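Local structure of HmuY protein (Prevotella intermedia, 6R2H) at residues A[71-75]-A[76-80]; A[91-94]-A[95-98]. The protein probably binds heme as a hemophore-like member of the HmuY family, and is modelled here without heme. All blocks are in the same frame, centred on the assembly; numbering follows the deposited sequence.

In the fold
Contact 1 (71-80) and contact 2 (91-98) are both tight turns of the chain, in series along the sequence and set in very different surroundings. Contact 1, a beta hairpin closing one side of the four-stranded sheet, is buried, its centre about 1 Å from the centre of the chain. Contact 2 lies in the loop between strands 83-87 and 105-115, at the surface, about 22 Å from the centre of the chain. The two centres are about 23 Å apart and the nearest atoms about 12 Å, without touching. Strand 83-87 of the nine-stranded sheet separates them in sequence. The structure is of the apo form, so neither turn can be placed against a bound heme here.

Contact 1 (A[71-75]-A[76-80]); sequences IAFHI and TDART
Thr76 follows Ile75 through the middle of a type II' beta turn, His74 to Asp77, that joins two antiparallel strands as a tight hairpin. Ile75 takes the positive phi (57°) that the first central position of such a turn has, with Thr76 at the second. Next, Asp77 is doubly tied to His74: its N reaches His74 O at 2.8 Å. Its O accepts His74 N at 2.9 Å. Its side chain adds a third link, OD2 accepting the N-H of His74 ND1 through its anti lone pair at 2.6 Å. Ring and carboxylate lie side by side and nearly coplanar (10°), an arrangement reached with His74 CG anti to its backbone N (chi1 163°). Ile75 CG1 rides over the centre of the same ring, and His74 NE2 bonds Tyr15 O; two acceptors, one a carboxylate, would favour a protonated imidazole. Ala78, in a non-hydrogen-bonded pair with Phe73, sets CB 3.9 Å from Phe73 CE1, oblique to the ring. Arg79 pairs with Ala72 by two backbone bonds, N to Ala72 O at 3.0 Å and O to Ala72 N at 2.8 Å. Thr80 CG2 meets Ile71 CG2 at 4.1 Å. Strand 71-74 is flanked by strand 17-21, while Phe73 packs on Val183 and Phe185 of strand 181-190 and Asp77 on Ile112 of strand 105-115.

Contact 2 (A[91-94]-A[95-98]); sequences TDLN and KINA
Leu93 O and Ile96 O, two acceptors 3.2 Å apart, both hold NZ of Lys188, whose ammonium probably offsets their mutual repulsion; Asn97 OD1 adds a weak third bond. An Asx turn begins at Asp92, where OD1 accepts the backbone N of Asn94 at 2.8 Å. That donor meets OD1 on its anti side and 31° out of the carboxylate plane. With CG anti to the Asp92 backbone N (chi1 -174°), the carboxylate is carried over the turn toward the amides that follow. A type I beta turn from Asp92 to Lys95 overlaps the Asx turn, closed where Lys95 N donates to Asp92 O at 3.0 Å. Asp92 thus accepts twice within the turn, once by its side chain and once by its main chain. The side chains of Asp92 and Lys95 cross at about a right angle, and their contact is made by the aliphatic part of the lysine, CG lying 3.9 Å from Asp92 OD2. The charges themselves do not pair, since Lys95 NZ stays 6.1 Å from that oxygen. On the inner side, Leu93 and Ile96 both rest on Leu167 of strand 165-174. Between themselves they barely touch, Leu93 CD1 standing 4.5 Å from Ile96 CG2, a methyl that lies closer to Asp92 O, at 3.7 Å.

Contact 1 (A[71-75]-A[76-80])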
loop_
_atom_site.group_PDB
_atom_site.type_symbol
_atom_site.label_atom_id
_atom_site.label_comp_id
_atom_site.label_asym_id
_atom_site.label_seq_id
_atom_site.Cartn_x
_atom_site.Cartn_y
_atom_site.Cartn_z
ATOM N N ILE A 71 7.462 -3.449 -2.879
ATOM C CA ILE A 71 6.126 -2.972 -2.550
ATOM C C ILE A 71 6.229 -1.891 -1.474
ATOM O O ILE A 71 7.218 -1.824 -0.734
ATOM C CB ILE A 71 5.165 -4.108 -2.130
ATOM C CG1 ILE A 71 5.576 -4.759 -0.804
ATOM C CG2 ILE A 71 5.004 -5.119 -3.246
ATOM C CD1 ILE A 71 4.636 -5.830 -0.284
ATOM N N ALA A 72 5.170 -1.072 -1.389
ATOM C CA ALA A 72 5.139 0.083 -0.508
ATOM C C ALA A 72 3.729 0.289 0.035
ATOM O O ALA A 72 2.746 -0.033 -0.632
ATOM C CB ALA A 72 5.677 1.306 -1.219
ATOM N N PHE A 73 3.663 0.832 1.256
ATOM C CA PHE A 73 2.409 1.050 1.954
ATOM C C PHE A 73 2.336 2.476 2.487
ATOM O O PHE A 73 3.315 3.014 3.003
ATOM C CB PHE A 73 2.184 -0.001 3.046
ATOM C CG PHE A 73 2.035 -1.406 2.518
ATOM C CD1 PHE A 73 0.792 -1.879 2.116
ATOM C CD2 PHE A 73 3.137 -2.244 2.393
ATOM C CE1 PHE A 73 0.645 -3.172 1.626
ATOM C CE2 PHE A 73 2.988 -3.537 1.905
ATOM C CZ PHE A 73 1.748 -3.993 1.510
ATOM N N HIS A 74 1.154 3.068 2.304
ATOM C CA HIS A 74 0.758 4.336 2.891
ATOM C C HIS A 74 -0.583 4.129 3.594
ATOM O O HIS A 74 -1.618 4.031 2.935
ATOM C CB HIS A 74 0.658 5.425 1.803
ATOM C CG HIS A 74 -0.127 6.621 2.238
ATOM N ND1 HIS A 74 -1.472 6.779 1.949
ATOM C CD2 HIS A 74 0.229 7.714 2.948
ATOM C CE1 HIS A 74 -1.902 7.923 2.448
ATOM N NE2 HIS A 74 -0.878 8.515 3.064
ATOM N N ILE A 75 -0.553 4.075 4.929
ATOM C CA ILE A 75 -1.714 3.672 5.708
ATOM C C ILE A 75 -2.129 2.282 5.216
ATOM O O ILE A 75 -1.461 1.306 5.563
ATOM C CB ILE A 75 -2.832 4.740 5.687
ATOM C CG1 ILE A 75 -2.297 6.135 6.037
ATOM C CG2 ILE A 75 -3.995 4.341 6.591
ATOM C CD1 ILE A 75 -1.622 6.226 7.380
ATOM N N THR A 76 -3.157 2.189 4.364
ATOM C CA THR A 76 -3.575 0.893 3.837
ATOM C C THR A 76 -3.447 0.858 2.317
ATOM O O THR A 76 -3.653 -0.194 1.714
ATOM C CB THR A 76 -4.958 0.436 4.332
ATOM O OG1 THR A 76 -5.956 1.371 3.924
ATOM C CG2 THR A 76 -5.038 0.272 5.832
ATOM N N ASP A 77 -3.094 1.993 1.709
ATOM C CA ASP A 77 -2.833 2.040 0.278
ATOM C C ASP A 77 -1.549 1.280 -0.051
ATOM O O ASP A 77 -0.593 1.308 0.719
ATOM C CB ASP A 77 -2.689 3.478 -0.226
ATOM C CG ASP A 77 -3.752 4.425 0.295
ATOM O OD1 ASP A 77 -4.930 4.186 0.006
ATOM O OD2 ASP A 77 -3.387 5.379 0.996
ATOM N N ALA A 78 -1.527 0.656 -1.234
ATOM C CA ALA A 78 -0.426 -0.186 -1.678
ATOM C C ALA A 78 0.052 0.226 -3.070
ATOM O O ALA A 78 -0.744 0.538 -3.958
ATOM C CB ALA A 78 -0.856 -1.631 -1.680
ATOM N N ARG A 79 1.375 0.185 -3.250
ATOM C CA ARG A 79 2.019 0.473 -4.519
ATOM C C ARG A 79 3.111 -0.566 -4.734
ATOM O O ARG A 79 3.682 -1.072 -3.770
ATOM C CB ARG A 79 2.654 1.863 -4.453
ATOM C CG ARG A 79 3.217 2.375 -5.768
ATOM C CD ARG A 79 3.998 3.628 -5.462
ATOM N NE ARG A 79 4.504 4.348 -6.624
ATOM C CZ ARG A 79 5.316 5.399 -6.533
ATOM N NH1 ARG A 79 5.700 5.839 -5.341
ATOM N NH2 ARG A 79 5.753 6.003 -7.628
ATOM N N THR A 80 3.392 -0.882 -6.002
ATOM C CA THR A 80 4.453 -1.816 -6.338
ATOM C C THR A 80 5.491 -1.094 -7.191
ATOM O O THR A 80 5.195 -0.095 -7.852
ATOM C CB THR A 80 3.922 -3.076 -7.042
ATOM O OG1 THR A 80 3.561 -2.691 -8.372
ATOM C CG2 THR A 80 2.723 -3.703 -6.358
#

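Contact 2 (A[91-94]-A[95-98])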
loop_
_atom_site.group_PDB
_atom_site.type_symbol
_atom_site.label_atom_id
_atom_site.label_comp_id
_atom_site.label_asym_id
_atom_site.label_seq_id
_atom_site.Cartn_x
_atom_site.Cartn_y
_atom_site.Cartn_z
ATOM N N THR A 91 -5.676 -19.572 0.472
ATOM C CA THR A 91 -5.587 -18.892 1.754
ATOM C C THR A 91 -4.478 -19.501 2.612
ATOM O O THR A 91 -4.148 -18.953 3.666
ATOM C CB THR A 91 -6.938 -18.840 2.488
ATOM O OG1 THR A 91 -7.561 -20.120 2.422
ATOM C CG2 THR A 91 -7.906 -17.807 1.954
ATOM N N ASP A 92 -3.892 -20.609 2.145
ATOM C CA ASP A 92 -2.820 -21.262 2.872
ATOM C C ASP A 92 -1.515 -21.032 2.115
ATOM O O ASP A 92 -1.333 -21.543 1.010
ATOM C CB ASP A 92 -3.152 -22.743 3.083
ATOM C CG ASP A 92 -2.182 -23.526 3.953
ATOM O OD1 ASP A 92 -1.022 -23.082 4.125
ATOM O OD2 ASP A 92 -2.595 -24.599 4.440
ATOM N N LEU A 93 -0.599 -20.274 2.722
ATOM C CA LEU A 93 0.651 -19.941 2.056
ATOM C C LEU A 93 1.539 -21.182 1.914
ATOM O O LEU A 93 2.446 -21.207 1.080
ATOM C CB LEU A 93 1.351 -18.830 2.847
ATOM C CG LEU A 93 2.666 -18.315 2.262
ATOM C CD1 LEU A 93 2.482 -17.776 0.853
ATOM C CD2 LEU A 93 3.249 -17.231 3.155
ATOM N N ASN A 94 1.266 -22.222 2.707
ATOM C CA ASN A 94 2.083 -23.422 2.633
ATOM C C ASN A 94 1.621 -24.310 1.487
ATOM O O ASN A 94 2.310 -25.264 1.135
ATOM C CB ASN A 94 2.069 -24.222 3.930
ATOM C CG ASN A 94 2.821 -23.516 5.026
ATOM O OD1 ASN A 94 2.256 -23.268 6.085
ATOM N ND2 ASN A 94 4.075 -23.181 4.764
ATOM N N LYS A 95 0.453 -24.000 0.921
ATOM C CA LYS A 95 -0.097 -24.851 -0.116
ATOM C C LYS A 95 0.177 -24.248 -1.493
ATOM O O LYS A 95 -0.484 -24.628 -2.459
ATOM C CB LYS A 95 -1.583 -25.113 0.133
ATOM C CG LYS A 95 -1.909 -26.315 1.012
ATOM C CD LYS A 95 -3.400 -26.659 1.092
ATOM C CE LYS A 95 -3.977 -27.247 -0.185
ATOM N NZ LYS A 95 -5.387 -27.691 -0.029
ATOM N N ILE A 96 1.144 -23.318 -1.586
ATOM C CA ILE A 96 1.437 -22.686 -2.870
ATOM C C ILE A 96 2.890 -22.217 -2.930
ATOM O O ILE A 96 3.380 -21.602 -1.982
ATOM C CB ILE A 96 0.433 -21.549 -3.163
ATOM C CG1 ILE A 96 0.669 -20.946 -4.550
ATOM C CG2 ILE A 96 0.436 -20.499 -2.052
ATOM C CD1 ILE A 96 -0.528 -20.221 -5.117
ATOM N N ASN A 97 3.557 -22.475 -4.068
ATOM C CA ASN A 97 4.987 -22.225 -4.195
ATOM C C ASN A 97 5.359 -21.655 -5.559
ATOM O O ASN A 97 6.533 -21.439 -5.836
ATOM C CB ASN A 97 5.817 -23.483 -3.934
ATOM C CG ASN A 97 6.083 -23.695 -2.462
ATOM O OD1 ASN A 97 6.945 -23.030 -1.878
ATOM N ND2 ASN A 97 5.339 -24.612 -1.860
ATOM N N ALA A 98 4.352 -21.432 -6.404
ATOM C CA ALA A 98 4.548 -20.736 -7.662
ATOM C C ALA A 98 3.318 -19.874 -7.930
ATOM O O ALA A 98 2.247 -20.128 -7.374
ATOM C CB ALA A 98 4.781 -21.739 -8.765
#